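Side-chain contact in DNA double-strand break repair nuclease NurA (Sulfolobus solfataricus, PDB 2YGK), which is a manganese-dependent nuclease of DNA double-strand break repair that probably acts with HerA to stimulate resection of DNA ends: residues T257-R262 against K284-R289. Residues are numbered along the deposited sequence; the frame is centred on the assembly and turned at random.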
ATOM      1  N   THR A 257      11.274 -18.543  19.924  1.00 59.26           N
ATOM      2  CA  THR A 257      11.108 -17.683  21.071  1.00 56.37           C
ATOM      3  C   THR A 257      11.082 -16.224  20.626  1.00 52.38           C
ATOM      4  O   THR A 257      11.886 -15.813  19.790  1.00 49.91           O
ATOM      5  CB  THR A 257      12.238 -17.877  22.070  1.00 56.15           C
ATOM      6  OG1 THR A 257      12.293 -19.246  22.462  1.00 58.34           O
ATOM      7  CG2 THR A 257      12.000 -17.045  23.301  1.00 56.30           C
ATOM      8  N   THR A 258      10.150 -15.461  21.200  1.00 49.81           N
ATOM      9  CA  THR A 258      10.137 -14.036  21.039  1.00 46.61           C
ATOM     10  C   THR A 258      10.427 -13.392  22.391  1.00 45.50           C
ATOM     11  O   THR A 258       9.991 -13.873  23.430  1.00 46.54           O
ATOM     12  CB  THR A 258       8.788 -13.560  20.458  1.00 46.97           C
ATOM     13  OG1 THR A 258       8.548 -14.214  19.193  1.00 46.41           O
ATOM     14  CG2 THR A 258       8.801 -12.065  20.218  1.00 45.00           C
ATOM     15  N   PHE A 259      11.219 -12.331  22.380  1.00 42.88           N
ATOM     16  CA  PHE A 259      11.223 -11.381  23.488  1.00 41.61           C
ATOM     17  C   PHE A 259      11.328  -9.981  22.921  1.00 40.08           C
ATOM     18  O   PHE A 259      11.704  -9.809  21.766  1.00 39.99           O
ATOM     19  CB  PHE A 259      12.363 -11.651  24.468  1.00 41.55           C
ATOM     20  CG  PHE A 259      13.732 -11.543  23.874  1.00 39.16           C
ATOM     21  CD1 PHE A 259      14.316 -12.620  23.245  1.00 41.15           C
ATOM     22  CD2 PHE A 259      14.455 -10.386  23.977  1.00 38.52           C
ATOM     23  CE1 PHE A 259      15.616 -12.521  22.673  1.00 40.04           C
ATOM     24  CE2 PHE A 259      15.755 -10.288  23.421  1.00 38.15           C
ATOM     25  CZ  PHE A 259      16.316 -11.351  22.765  1.00 37.33           C
ATOM     26  N   TYR A 260      10.997  -8.997  23.753  1.00 38.93           N
ATOM     27  CA  TYR A 260      11.163  -7.591  23.456  1.00 36.63           C
ATOM     28  C   TYR A 260      12.287  -7.063  24.279  1.00 36.50           C
ATOM     29  O   TYR A 260      12.426  -7.396  25.443  1.00 38.54           O
ATOM     30  CB  TYR A 260       9.919  -6.865  23.819  1.00 36.19           C
ATOM     31  CG  TYR A 260       8.782  -7.244  22.939  1.00 38.63           C
ATOM     32  CD1 TYR A 260       8.607  -6.630  21.669  1.00 38.27           C
ATOM     33  CD2 TYR A 260       7.867  -8.200  23.335  1.00 40.48           C
ATOM     34  CE1 TYR A 260       7.545  -6.957  20.855  1.00 39.31           C
ATOM     35  CE2 TYR A 260       6.766  -8.527  22.514  1.00 41.87           C
ATOM     36  CZ  TYR A 260       6.628  -7.910  21.270  1.00 42.63           C
ATOM     37  OH  TYR A 260       5.551  -8.229  20.459  1.00 46.52           O
ATOM     38  N   THR A 261      13.131  -6.242  23.701  1.00 35.88           N
ATOM     39  CA  THR A 261      14.257  -5.722  24.472  1.00 35.27           C
ATOM     40  C   THR A 261      14.399  -4.270  24.103  1.00 34.66           C
ATOM     41  O   THR A 261      14.005  -3.856  23.011  1.00 34.32           O
ATOM     42  CB  THR A 261      15.592  -6.513  24.155  1.00 35.38           C
ATOM     43  OG1 THR A 261      16.697  -6.037  24.970  1.00 34.49           O
ATOM     44  CG2 THR A 261      15.909  -6.412  22.692  1.00 32.77           C
ATOM     45  N   ARG A 262      14.904  -3.511  25.071  1.00 34.69           N
ATOM     46  CA  ARG A 262      15.396  -2.178  24.890  1.00 34.33           C
ATOM     47  C   ARG A 262      16.843  -2.283  25.218  1.00 34.27           C
ATOM     48  O   ARG A 262      17.164  -2.662  26.346  1.00 35.96           O
ATOM     49  CB  ARG A 262      14.716  -1.216  25.871  1.00 35.17           C
ATOM     50  CG  ARG A 262      15.299   0.202  25.828  1.00 35.82           C
ATOM     51  CD  ARG A 262      14.595   1.143  26.770  1.00 38.72           C
ATOM     52  NE  ARG A 262      13.193   1.439  26.423  1.00 38.97           N
ATOM     53  CZ  ARG A 262      12.104   1.043  27.093  1.00 39.10           C
ATOM     54  NH1 ARG A 262      12.195   0.292  28.180  1.00 41.89           N
ATOM     55  NH2 ARG A 262      10.889   1.406  26.670  1.00 39.87           N
ATOM     56  N   LYS A 284      20.332 -12.018  27.995  1.00 45.16           N
ATOM     57  CA  LYS A 284      21.260 -11.001  28.496  1.00 44.73           C
ATOM     58  C   LYS A 284      22.593 -11.003  27.721  1.00 45.00           C
ATOM     59  O   LYS A 284      23.203  -9.931  27.486  1.00 44.67           O
ATOM     60  CB  LYS A 284      21.564 -11.203  29.985  1.00 46.19           C
ATOM     61  CG  LYS A 284      20.501 -10.740  30.964  1.00 45.99           C
ATOM     62  CD  LYS A 284      20.744 -11.305  32.351  1.00 48.00           C
ATOM     63  CE  LYS A 284      19.642 -10.917  33.352  1.00 49.25           C
ATOM     64  NZ  LYS A 284      19.703 -11.675  34.626  1.00 50.21           N
ATOM     65  N   GLU A 285      23.059 -12.186  27.327  1.00 45.37           N
ATOM     66  CA  GLU A 285      24.247 -12.256  26.459  1.00 45.82           C
ATOM     67  C   GLU A 285      23.946 -11.615  25.097  1.00 43.73           C
ATOM     68  O   GLU A 285      24.782 -10.898  24.558  1.00 42.95           O
ATOM     69  CB  GLU A 285      24.726 -13.702  26.259  1.00 47.62           C
ATOM     70  CG  GLU A 285      25.292 -14.377  27.525  1.00 51.26           C
ATOM     71  CD  GLU A 285      25.699 -15.840  27.281  1.00 56.98           C
ATOM     72  OE1 GLU A 285      25.731 -16.287  26.089  1.00 60.96           O
ATOM     73  OE2 GLU A 285      25.998 -16.540  28.278  1.00 58.93           O
ATOM     74  N   ILE A 286      22.753 -11.868  24.550  1.00 42.11           N
ATOM     75  CA  ILE A 286      22.403 -11.317  23.244  1.00 40.84           C
ATOM     76  C   ILE A 286      22.246  -9.792  23.319  1.00 40.15           C
ATOM     77  O   ILE A 286      22.626  -9.087  22.386  1.00 40.10           O
ATOM     78  CB  ILE A 286      21.103 -11.939  22.666  1.00 40.95           C
ATOM     79  CG1 ILE A 286      21.344 -13.379  22.187  1.00 41.90           C
ATOM     80  CG2 ILE A 286      20.548 -11.111  21.499  1.00 36.81           C
ATOM     81  CD1 ILE A 286      20.032 -14.102  21.840  1.00 40.98           C
HETATM   82  N   MSE A 287      21.683  -9.287  24.414  1.00 39.38           N
HETATM   83  CA  MSE A 287      21.584  -7.852  24.590  1.00 38.78           C
HETATM   84  C   MSE A 287      22.967  -7.214  24.676  1.00 39.78           C
HETATM   85  O   MSE A 287      23.235  -6.203  24.063  1.00 39.38           O
HETATM   86  CB  MSE A 287      20.816  -7.538  25.872  1.00 38.97           C
HETATM   87  CG  MSE A 287      19.351  -7.829  25.762  1.00 38.10           C
HETATM   88 SE   MSE A 287      18.388  -7.413  27.374  1.00 40.38          SE
HETATM   89  CE  MSE A 287      18.775  -5.534  27.655  1.00 37.56           C
ATOM     90  N   ASP A 288      23.833  -7.816  25.477  1.00 41.91           N
ATOM     91  CA  ASP A 288      25.154  -7.258  25.780  1.00 43.18           C
ATOM     92  C   ASP A 288      25.978  -7.161  24.533  1.00 43.29           C
ATOM     93  O   ASP A 288      26.574  -6.130  24.257  1.00 44.30           O
ATOM     94  CB  ASP A 288      25.858  -8.127  26.812  1.00 44.51           C
ATOM     95  CG  ASP A 288      25.388  -7.853  28.233  1.00 46.47           C
ATOM     96  OD1 ASP A 288      24.595  -6.893  28.404  1.00 48.53           O
ATOM     97  OD2 ASP A 288      25.806  -8.599  29.174  1.00 47.23           O
ATOM     98  N   ARG A 289      25.968  -8.238  23.758  1.00 43.28           N
ATOM     99  CA  ARG A 289      26.623  -8.287  22.446  1.00 42.90           C
ATOM    100  C   ARG A 289      26.014  -7.351  21.391  1.00 40.91           C
ATOM    101  O   ARG A 289      26.739  -6.688  20.644  1.00 40.23           O
ATOM    102  CB  ARG A 289      26.623  -9.735  21.940  1.00 43.56           C
ATOM    103  CG  ARG A 289      27.448 -10.667  22.800  1.00 45.84           C
ATOM    104  CD  ARG A 289      27.009 -12.075  22.616  1.00 50.10           C
ATOM    105  NE  ARG A 289      27.914 -13.032  23.257  1.00 56.11           N
ATOM    106  CZ  ARG A 289      27.677 -14.340  23.368  1.00 61.98           C
ATOM    107  NH1 ARG A 289      26.551 -14.885  22.916  1.00 63.44           N
ATOM    108  NH2 ARG A 289      28.567 -15.118  23.955  1.00 68.05           N
TER
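Met287, a selenomethionine, reaches from the helix to the strand and lies against the hydroxyl of Thr261. Three of its atoms share this neighbour. Thr261 OG1 is 3.2 Å from Met287 SE, and Met287 CG and CE are close to the same oxygen. Thr261 and Met287 run past one another, pointing opposite ways. Thr261 OG1 stands anti to the backbone N (chi1 -177°), on the side that meets Met287. It forms no hydrogen bond to the helix. Its hydrogen bond is with Gly228 O of the adjacent strand, so this buried polar group is satisfied within the sheet. Met287 bends at its last torsion (chi3 57°). Its methyl CE also reaches the backbone, 3.5 Å from Arg262 O.

The apolar part of the contact is looser. Ile286 CG2 sits at the edge of the Phe259 ring, near its plane, 4.4 Å from Phe259 CZ. Phe259 and Thr261, two residues apart on the strand, both point toward the helix, and Thr261 CB lies at the edge of the Phe259 ring, in its plane. No hydrogen bond or salt bridge joins the two segments, and they bury 169 Å² in total.

The contact packs helix 280-291 on one face of the mixed sheet, consistent with the RNase H-like clan of the NurA domain. The axes of segments 257-262 and 284-289 approach to 10.1 Å, with 38° between their N-to-C directions. Strand 255-262 lies between strands 228-236 and 270-275. Met287 and Lys284 touch Phe229 of strand 228-236, and Ile286 touches Ile274 of strand 270-275. Tyr260 packs instead on helix 216-223.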